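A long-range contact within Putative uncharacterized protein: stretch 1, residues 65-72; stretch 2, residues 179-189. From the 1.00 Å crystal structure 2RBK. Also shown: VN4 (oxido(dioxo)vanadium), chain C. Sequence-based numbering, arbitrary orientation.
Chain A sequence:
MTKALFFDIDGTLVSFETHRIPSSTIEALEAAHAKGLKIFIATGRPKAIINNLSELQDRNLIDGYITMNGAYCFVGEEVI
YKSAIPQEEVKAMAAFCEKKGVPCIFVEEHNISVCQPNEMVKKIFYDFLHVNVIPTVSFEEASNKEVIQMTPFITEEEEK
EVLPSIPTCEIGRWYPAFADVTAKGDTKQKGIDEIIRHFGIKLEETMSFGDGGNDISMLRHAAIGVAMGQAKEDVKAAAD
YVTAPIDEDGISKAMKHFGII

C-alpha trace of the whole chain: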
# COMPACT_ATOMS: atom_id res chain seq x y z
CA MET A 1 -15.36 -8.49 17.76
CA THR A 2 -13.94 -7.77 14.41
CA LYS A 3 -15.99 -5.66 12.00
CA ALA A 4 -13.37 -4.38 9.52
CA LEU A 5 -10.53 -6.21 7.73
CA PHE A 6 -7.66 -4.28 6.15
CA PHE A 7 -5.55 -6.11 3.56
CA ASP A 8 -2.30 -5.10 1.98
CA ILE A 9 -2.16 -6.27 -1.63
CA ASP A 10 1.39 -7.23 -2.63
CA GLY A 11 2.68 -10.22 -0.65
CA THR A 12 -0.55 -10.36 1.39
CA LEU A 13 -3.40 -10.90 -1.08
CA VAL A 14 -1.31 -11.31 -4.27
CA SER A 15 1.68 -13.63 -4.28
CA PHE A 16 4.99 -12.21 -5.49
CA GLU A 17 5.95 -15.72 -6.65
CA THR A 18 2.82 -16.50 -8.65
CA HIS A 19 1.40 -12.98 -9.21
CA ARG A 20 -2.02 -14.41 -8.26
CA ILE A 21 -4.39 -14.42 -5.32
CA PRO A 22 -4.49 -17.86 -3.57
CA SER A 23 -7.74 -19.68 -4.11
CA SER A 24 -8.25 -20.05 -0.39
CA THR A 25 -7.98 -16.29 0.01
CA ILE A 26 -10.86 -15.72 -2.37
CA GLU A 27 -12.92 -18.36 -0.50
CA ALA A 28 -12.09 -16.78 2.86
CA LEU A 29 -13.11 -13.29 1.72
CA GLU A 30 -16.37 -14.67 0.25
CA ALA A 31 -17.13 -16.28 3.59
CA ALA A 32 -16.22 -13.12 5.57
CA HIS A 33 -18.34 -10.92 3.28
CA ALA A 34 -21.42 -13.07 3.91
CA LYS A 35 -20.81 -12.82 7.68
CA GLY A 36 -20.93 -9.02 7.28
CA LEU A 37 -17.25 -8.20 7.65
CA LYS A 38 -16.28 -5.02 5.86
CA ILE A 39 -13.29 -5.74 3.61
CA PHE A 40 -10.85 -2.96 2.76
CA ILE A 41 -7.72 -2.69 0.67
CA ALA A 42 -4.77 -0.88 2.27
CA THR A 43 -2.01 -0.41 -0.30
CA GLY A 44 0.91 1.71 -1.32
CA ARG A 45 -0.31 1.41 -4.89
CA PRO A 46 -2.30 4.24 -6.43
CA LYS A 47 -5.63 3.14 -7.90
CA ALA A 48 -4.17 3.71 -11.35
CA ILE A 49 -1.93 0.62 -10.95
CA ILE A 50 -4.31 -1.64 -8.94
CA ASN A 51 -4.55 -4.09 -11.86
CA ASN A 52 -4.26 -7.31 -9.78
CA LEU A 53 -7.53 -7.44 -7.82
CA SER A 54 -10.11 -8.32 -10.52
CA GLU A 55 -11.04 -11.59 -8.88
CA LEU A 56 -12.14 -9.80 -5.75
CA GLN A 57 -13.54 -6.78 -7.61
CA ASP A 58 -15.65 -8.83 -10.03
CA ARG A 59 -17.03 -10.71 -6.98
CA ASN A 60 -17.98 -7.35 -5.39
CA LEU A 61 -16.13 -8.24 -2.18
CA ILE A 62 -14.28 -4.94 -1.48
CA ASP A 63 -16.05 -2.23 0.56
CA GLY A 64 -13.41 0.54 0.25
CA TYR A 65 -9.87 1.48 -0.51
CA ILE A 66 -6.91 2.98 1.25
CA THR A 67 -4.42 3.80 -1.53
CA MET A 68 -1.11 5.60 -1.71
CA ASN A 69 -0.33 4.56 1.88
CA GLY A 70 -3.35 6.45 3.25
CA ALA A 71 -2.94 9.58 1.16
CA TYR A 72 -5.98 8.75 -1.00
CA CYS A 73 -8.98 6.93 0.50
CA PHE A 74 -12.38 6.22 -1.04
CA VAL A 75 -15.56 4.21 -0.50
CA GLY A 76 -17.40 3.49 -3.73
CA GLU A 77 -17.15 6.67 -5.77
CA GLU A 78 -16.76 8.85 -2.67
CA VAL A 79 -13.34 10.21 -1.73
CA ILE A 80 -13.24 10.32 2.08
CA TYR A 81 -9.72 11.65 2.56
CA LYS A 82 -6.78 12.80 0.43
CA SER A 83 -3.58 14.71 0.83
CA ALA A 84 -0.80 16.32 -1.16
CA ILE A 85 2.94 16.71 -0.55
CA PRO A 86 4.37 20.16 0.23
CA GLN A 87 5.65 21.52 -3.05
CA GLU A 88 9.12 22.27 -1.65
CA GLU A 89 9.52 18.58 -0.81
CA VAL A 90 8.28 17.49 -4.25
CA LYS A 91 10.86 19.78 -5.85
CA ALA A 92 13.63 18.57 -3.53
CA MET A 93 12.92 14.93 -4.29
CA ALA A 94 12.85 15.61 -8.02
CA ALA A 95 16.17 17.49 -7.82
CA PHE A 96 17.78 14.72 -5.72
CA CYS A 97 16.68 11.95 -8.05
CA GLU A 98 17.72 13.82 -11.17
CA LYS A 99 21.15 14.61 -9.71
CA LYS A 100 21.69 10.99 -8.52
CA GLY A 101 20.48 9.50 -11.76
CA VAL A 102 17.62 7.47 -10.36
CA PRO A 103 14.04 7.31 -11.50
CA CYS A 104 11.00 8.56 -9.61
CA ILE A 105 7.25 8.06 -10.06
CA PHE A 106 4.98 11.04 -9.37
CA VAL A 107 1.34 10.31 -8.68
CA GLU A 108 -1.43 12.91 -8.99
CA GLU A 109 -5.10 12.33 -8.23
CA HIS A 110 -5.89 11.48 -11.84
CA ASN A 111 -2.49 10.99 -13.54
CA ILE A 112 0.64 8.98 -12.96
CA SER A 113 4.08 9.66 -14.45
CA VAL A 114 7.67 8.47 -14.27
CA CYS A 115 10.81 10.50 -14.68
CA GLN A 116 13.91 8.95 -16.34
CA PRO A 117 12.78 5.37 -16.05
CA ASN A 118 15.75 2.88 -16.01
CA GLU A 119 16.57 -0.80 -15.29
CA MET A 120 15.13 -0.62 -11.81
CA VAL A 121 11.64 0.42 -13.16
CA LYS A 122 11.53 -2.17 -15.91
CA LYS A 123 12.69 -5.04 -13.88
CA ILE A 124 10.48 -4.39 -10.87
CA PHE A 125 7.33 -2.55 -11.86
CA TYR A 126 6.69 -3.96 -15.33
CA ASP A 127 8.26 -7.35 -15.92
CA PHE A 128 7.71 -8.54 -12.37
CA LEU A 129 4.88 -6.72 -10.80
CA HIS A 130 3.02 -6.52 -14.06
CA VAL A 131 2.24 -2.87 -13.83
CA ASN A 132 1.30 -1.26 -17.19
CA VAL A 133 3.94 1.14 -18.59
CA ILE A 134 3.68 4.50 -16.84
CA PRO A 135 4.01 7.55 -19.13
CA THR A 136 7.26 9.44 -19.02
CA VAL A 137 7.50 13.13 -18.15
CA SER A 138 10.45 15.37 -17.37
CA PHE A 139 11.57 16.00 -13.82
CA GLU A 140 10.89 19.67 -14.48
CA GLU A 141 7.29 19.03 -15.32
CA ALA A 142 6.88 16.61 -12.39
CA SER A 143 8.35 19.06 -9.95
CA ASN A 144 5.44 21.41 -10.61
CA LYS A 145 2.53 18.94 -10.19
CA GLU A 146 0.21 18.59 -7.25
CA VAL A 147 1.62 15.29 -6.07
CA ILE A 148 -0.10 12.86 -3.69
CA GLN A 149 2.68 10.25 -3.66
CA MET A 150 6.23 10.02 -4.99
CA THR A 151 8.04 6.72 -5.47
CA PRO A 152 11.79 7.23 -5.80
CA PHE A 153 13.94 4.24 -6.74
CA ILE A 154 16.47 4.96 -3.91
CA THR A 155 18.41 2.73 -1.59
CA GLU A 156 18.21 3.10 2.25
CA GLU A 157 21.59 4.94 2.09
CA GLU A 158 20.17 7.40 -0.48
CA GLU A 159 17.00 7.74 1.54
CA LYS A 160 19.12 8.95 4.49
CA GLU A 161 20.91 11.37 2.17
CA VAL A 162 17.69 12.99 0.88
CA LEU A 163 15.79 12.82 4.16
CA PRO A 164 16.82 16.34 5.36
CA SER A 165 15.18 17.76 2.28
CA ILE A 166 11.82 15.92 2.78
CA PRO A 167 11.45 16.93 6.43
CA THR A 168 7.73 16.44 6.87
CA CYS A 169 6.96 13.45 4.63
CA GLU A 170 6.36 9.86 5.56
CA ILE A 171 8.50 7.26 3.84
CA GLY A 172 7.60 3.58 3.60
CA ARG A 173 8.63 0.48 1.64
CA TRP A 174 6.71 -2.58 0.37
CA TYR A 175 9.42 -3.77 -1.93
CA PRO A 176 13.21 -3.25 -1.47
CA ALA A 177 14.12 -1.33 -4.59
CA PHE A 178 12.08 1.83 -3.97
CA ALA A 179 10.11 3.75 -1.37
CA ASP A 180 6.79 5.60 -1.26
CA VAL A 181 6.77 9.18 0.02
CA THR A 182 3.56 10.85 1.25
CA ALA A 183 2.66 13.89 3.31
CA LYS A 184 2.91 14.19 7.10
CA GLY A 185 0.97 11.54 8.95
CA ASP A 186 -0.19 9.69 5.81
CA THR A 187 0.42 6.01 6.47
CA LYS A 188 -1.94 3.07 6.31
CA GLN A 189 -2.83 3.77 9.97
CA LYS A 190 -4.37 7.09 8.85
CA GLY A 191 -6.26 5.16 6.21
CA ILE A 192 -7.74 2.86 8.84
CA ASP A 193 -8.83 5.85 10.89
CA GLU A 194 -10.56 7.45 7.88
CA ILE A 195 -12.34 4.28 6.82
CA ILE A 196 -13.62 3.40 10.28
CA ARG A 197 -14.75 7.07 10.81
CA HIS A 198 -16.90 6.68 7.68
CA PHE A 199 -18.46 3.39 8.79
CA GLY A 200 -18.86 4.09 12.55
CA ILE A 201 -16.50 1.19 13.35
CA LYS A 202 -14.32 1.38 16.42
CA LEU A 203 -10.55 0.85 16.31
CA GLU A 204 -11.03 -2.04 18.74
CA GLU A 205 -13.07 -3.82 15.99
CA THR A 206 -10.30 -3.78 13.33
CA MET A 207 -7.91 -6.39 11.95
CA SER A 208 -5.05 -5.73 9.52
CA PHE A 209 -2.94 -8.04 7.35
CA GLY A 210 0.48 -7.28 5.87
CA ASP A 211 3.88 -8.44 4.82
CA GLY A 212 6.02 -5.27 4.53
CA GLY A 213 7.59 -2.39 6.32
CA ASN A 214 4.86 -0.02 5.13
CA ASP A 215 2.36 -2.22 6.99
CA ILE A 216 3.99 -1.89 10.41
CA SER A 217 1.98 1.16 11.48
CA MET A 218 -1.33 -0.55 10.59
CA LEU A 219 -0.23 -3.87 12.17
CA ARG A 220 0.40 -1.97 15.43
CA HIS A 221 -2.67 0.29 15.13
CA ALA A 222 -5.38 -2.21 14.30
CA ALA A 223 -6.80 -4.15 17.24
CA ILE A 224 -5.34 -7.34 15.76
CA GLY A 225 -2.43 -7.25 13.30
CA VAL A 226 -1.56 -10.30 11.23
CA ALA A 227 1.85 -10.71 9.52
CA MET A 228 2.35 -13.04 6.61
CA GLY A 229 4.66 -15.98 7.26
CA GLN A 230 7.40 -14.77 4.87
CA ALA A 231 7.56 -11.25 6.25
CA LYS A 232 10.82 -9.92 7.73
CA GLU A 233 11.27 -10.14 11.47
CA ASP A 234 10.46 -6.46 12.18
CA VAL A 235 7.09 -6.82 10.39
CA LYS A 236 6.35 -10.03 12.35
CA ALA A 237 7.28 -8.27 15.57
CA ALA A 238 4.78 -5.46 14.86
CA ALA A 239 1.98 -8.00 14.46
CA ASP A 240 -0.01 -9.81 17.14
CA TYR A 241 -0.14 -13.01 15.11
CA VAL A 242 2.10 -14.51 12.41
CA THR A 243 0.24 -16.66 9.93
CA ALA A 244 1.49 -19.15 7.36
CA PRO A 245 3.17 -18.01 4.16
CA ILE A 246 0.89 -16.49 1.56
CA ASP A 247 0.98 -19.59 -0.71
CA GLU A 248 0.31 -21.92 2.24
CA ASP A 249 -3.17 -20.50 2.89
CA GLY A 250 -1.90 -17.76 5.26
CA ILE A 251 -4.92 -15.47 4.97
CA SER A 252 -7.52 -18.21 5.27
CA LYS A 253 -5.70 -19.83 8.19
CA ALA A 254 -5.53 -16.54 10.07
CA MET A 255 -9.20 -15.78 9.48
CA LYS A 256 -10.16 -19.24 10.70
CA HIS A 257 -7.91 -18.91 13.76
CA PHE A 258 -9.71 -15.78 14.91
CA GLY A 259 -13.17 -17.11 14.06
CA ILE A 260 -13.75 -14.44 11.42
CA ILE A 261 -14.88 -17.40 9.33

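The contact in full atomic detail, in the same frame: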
# COMPACT_ATOMS: atom_id res chain seq x y z
N TYR A 65 -11.26 1.46 -0.19
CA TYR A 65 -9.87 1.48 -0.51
C TYR A 65 -9.10 2.56 0.23
O TYR A 65 -9.49 3.74 0.22
CB TYR A 65 -9.64 1.75 -2.03
CG TYR A 65 -10.13 0.64 -2.93
CD1 TYR A 65 -11.47 0.50 -3.25
CD2 TYR A 65 -9.23 -0.27 -3.49
CE1 TYR A 65 -11.91 -0.51 -4.08
CE2 TYR A 65 -9.65 -1.28 -4.32
CZ TYR A 65 -11.00 -1.39 -4.61
OH TYR A 65 -11.41 -2.42 -5.43
N ILE A 66 -7.97 2.14 0.78
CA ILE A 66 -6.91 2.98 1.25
C ILE A 66 -5.79 2.80 0.24
O ILE A 66 -5.25 1.70 0.11
CB ILE A 66 -6.46 2.55 2.69
CG1 ILE A 66 -7.57 2.77 3.69
CG2 ILE A 66 -5.14 3.21 3.06
CD1 ILE A 66 -7.39 1.85 4.90
N THR A 67 -5.47 3.86 -0.51
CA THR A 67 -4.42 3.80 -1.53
C THR A 67 -3.36 4.82 -1.22
O THR A 67 -3.52 5.69 -0.36
CB THR A 67 -5.02 4.01 -2.95
OG1 THR A 67 -5.36 5.39 -3.14
CG2 THR A 67 -6.19 3.11 -3.21
N MET A 68 -2.23 4.69 -1.93
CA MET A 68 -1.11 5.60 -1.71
C MET A 68 -0.79 5.73 -0.20
O MET A 68 -0.56 6.82 0.33
CB MET A 68 -1.33 6.97 -2.36
CG MET A 68 -1.43 6.84 -3.84
SD MET A 68 -1.27 8.37 -4.74
CE MET A 68 -2.92 8.61 -5.41
N ASN A 69 -0.77 4.59 0.48
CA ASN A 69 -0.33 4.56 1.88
C ASN A 69 -1.16 5.43 2.78
O ASN A 69 -0.69 5.94 3.79
CB ASN A 69 1.16 4.94 2.03
CG ASN A 69 2.05 3.89 1.44
OD1 ASN A 69 2.20 2.83 2.03
ND2 ASN A 69 2.58 4.13 0.25
N GLY A 70 -2.46 5.60 2.47
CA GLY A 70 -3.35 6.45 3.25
C GLY A 70 -3.57 7.81 2.72
O GLY A 70 -4.48 8.52 3.22
N ALA A 71 -2.80 8.24 1.72
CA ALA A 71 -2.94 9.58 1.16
C ALA A 71 -4.12 9.73 0.21
O ALA A 71 -4.46 10.85 -0.21
CB ALA A 71 -1.67 10.01 0.44
N TYR A 72 -4.84 8.65 -0.12
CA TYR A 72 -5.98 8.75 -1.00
C TYR A 72 -6.96 7.62 -0.67
O TYR A 72 -6.66 6.45 -0.99
CB TYR A 72 -5.58 8.77 -2.46
CG TYR A 72 -6.68 9.17 -3.39
CD1 TYR A 72 -6.88 10.52 -3.64
CD2 TYR A 72 -7.44 8.23 -4.03
CE1 TYR A 72 -7.87 10.94 -4.48
CE2 TYR A 72 -8.43 8.65 -4.88
CZ TYR A 72 -8.66 9.99 -5.13
OH TYR A 72 -9.62 10.40 -6.04
N ALA A 179 10.90 3.34 -2.53
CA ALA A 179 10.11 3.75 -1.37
C ALA A 179 8.95 4.61 -1.85
O ALA A 179 9.06 5.25 -2.89
CB ALA A 179 10.98 4.52 -0.37
N ASP A 180 7.90 4.70 -1.04
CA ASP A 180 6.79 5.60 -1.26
C ASP A 180 6.85 6.74 -0.26
O ASP A 180 6.99 6.50 0.95
CB ASP A 180 5.46 4.87 -1.07
CG ASP A 180 5.14 3.81 -2.10
OD1 ASP A 180 5.53 3.94 -3.28
OD2 ASP A 180 4.43 2.84 -1.65
N VAL A 181 6.69 7.95 -0.75
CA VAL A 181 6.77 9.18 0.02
C VAL A 181 5.41 9.86 -0.07
O VAL A 181 4.89 10.10 -1.16
CB VAL A 181 7.87 10.07 -0.53
CG1 VAL A 181 7.99 11.34 0.33
CG2 VAL A 181 9.20 9.35 -0.54
N THR A 182 4.84 10.20 1.11
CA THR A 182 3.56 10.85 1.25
C THR A 182 3.67 11.94 2.29
O THR A 182 4.67 12.06 3.00
CB THR A 182 2.47 9.82 1.64
OG1 THR A 182 2.95 9.12 2.79
CG2 THR A 182 2.12 8.88 0.49
N ALA A 183 2.62 12.78 2.39
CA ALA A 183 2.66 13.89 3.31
C ALA A 183 2.57 13.45 4.76
O ALA A 183 2.25 12.30 5.11
CB ALA A 183 1.51 14.84 2.97
N LYS A 184 2.86 14.40 5.66
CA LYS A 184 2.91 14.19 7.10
C LYS A 184 1.71 13.43 7.61
O LYS A 184 0.58 13.82 7.43
CB LYS A 184 2.96 15.56 7.80
CG LYS A 184 2.90 15.64 9.29
CD LYS A 184 4.31 15.33 9.79
CE LYS A 184 4.42 15.62 11.27
NZ LYS A 184 5.66 14.90 11.72
N GLY A 185 2.00 12.32 8.33
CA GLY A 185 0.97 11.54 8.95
C GLY A 185 0.28 10.55 8.04
O GLY A 185 -0.47 9.71 8.56
N ASP A 186 0.51 10.57 6.73
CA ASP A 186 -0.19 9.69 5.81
C ASP A 186 0.51 8.36 5.68
O ASP A 186 1.44 8.19 4.91
CB ASP A 186 -0.35 10.39 4.47
CG ASP A 186 -1.26 11.61 4.65
OD1 ASP A 186 -2.18 11.56 5.50
OD2 ASP A 186 -0.96 12.61 3.99
N THR A 187 0.05 7.41 6.49
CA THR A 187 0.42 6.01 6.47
C THR A 187 -0.84 5.17 6.46
O THR A 187 -1.95 5.72 6.62
CB THR A 187 1.31 5.54 7.66
OG1 THR A 187 0.50 5.46 8.79
CG2 THR A 187 2.44 6.53 7.91
N LYS A 188 -0.71 3.88 6.31
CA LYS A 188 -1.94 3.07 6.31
C LYS A 188 -2.75 3.20 7.60
O LYS A 188 -3.96 2.97 7.57
CB LYS A 188 -1.60 1.63 5.98
CG LYS A 188 -1.10 1.41 4.57
CD LYS A 188 -0.69 0.01 4.31
CE LYS A 188 -0.00 -0.13 2.94
NZ LYS A 188 0.21 -1.55 2.54
N GLN A 189 -2.10 3.50 8.71
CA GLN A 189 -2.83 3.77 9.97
C GLN A 189 -3.84 4.88 9.82
O GLN A 189 -4.97 4.81 10.33
CB GLN A 189 -1.85 4.10 11.11
CG GLN A 189 -2.26 4.91 12.27
CD GLN A 189 -1.25 5.00 13.37
OE1 GLN A 189 -0.15 4.46 13.23
NE2 GLN A 189 -1.60 5.61 14.52
V VN4 C . 1.15 -3.25 -0.63
O1 VN4 C . -0.19 -3.56 -1.57
O2 VN4 C . 2.46 -4.42 -0.51
O3 VN4 C . 1.74 -1.57 -0.18
O HOH W 1 1.95 2.98 4.99
O HOH W 2 1.82 -2.50 -2.50

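The contact is small, 407 Å² summed over both sides, and it is organised around one residue. Asn-69 sits in the turn that follows strand 65-67 and gives up 121 Å² to the other stretch, more than any other residue here. Near it lie the strand containing Asp-180 and Thr-182, Asp-186 at the end of the type II turn, Thr-187 and the start of the helix at Lys-188.

Polar contacts come first. The single direct hydrogen bond between the stretches runs from Asn-69 ND2 to Asp-180 OD2, 2.9 Å with an N-H...acceptor angle of 151°. Both residues are buried, so their polar ends need the partners they have. The CA-to-CB bond of Asn-69 points sideways, but with chi1 at -68° (m) the amide end comes nearer to the other stretch, while the CA-to-CB bond of Asp-180, also m, points toward the first. The amide suits this place because it offers a donor and an acceptor from one short side chain. ND2 serves the carboxylate, and Asn-69 OD1 accepts from water 1 at 3.0 Å. That water in turn accepts from Lys-188 N, 3.1 Å away, so a bridge joins the amide to the first turn of the helix. The backbone of Asn-69 also packs closely here, yet Asn-69 O and Lys-188 N, 3.3 Å apart, have too poor an angle for a hydrogen bond; the water does the joining instead.

Lys-188 adds packing and reach. Its chain is m at chi1 and t at chi2 through chi4, an extended form that carries Lys-188 CE to 3.8 Å from Asn-69 OD1 and lets Lys-188 NZ donate to VN4 O3 at 3.1 Å. A long aliphatic chain ending in an amine can thus line the contact and still deliver a charge to the bound vanadium oxide.

The van der Waals contacts centre on Thr-182. Thr-182 CG2 lies 3.4 Å from Met-68 O, 4.0 Å from Ala-71 CB and 4.3 Å from Asn-69 CB. The other branch turns to its own stretch: Thr-182 OG1 donates to Asp-186 O at 2.8 Å, tying strand to turn. Threonine thus supplies a methyl for packing and a hydroxyl for local bracing. Ala-71 CB also meets Asp-186 CB at 4.3 Å, and Ile-66 makes a looser approach, Ile-66 CD1 to Lys-188 O at 4.5 Å.

Backbone shape sets the rest. Gly-70 has phi 98° and psi -10°, where a CB would jam against the preceding carbonyl and also fall 2.3 Å from Thr-187 O. Glycine answers both demands, and Gly-70 CA approaches Thr-187 O to 3.7 Å. Gly-185, at phi 83° in the type II turn, is called for by its own backbone alone, since nothing of the other stretch is near. The first stretch is braced by Thr-67, as Thr-67 N and Thr-67 OG1 both donate to Tyr-72 O, at 2.9 and 2.7 Å. In the second stretch, the CA-to-CB bond of Thr-187 points away from the first and its side chain caps the helix, Thr-187 OG1 accepting a weak bond from Gln-189 N at 3.3 Å.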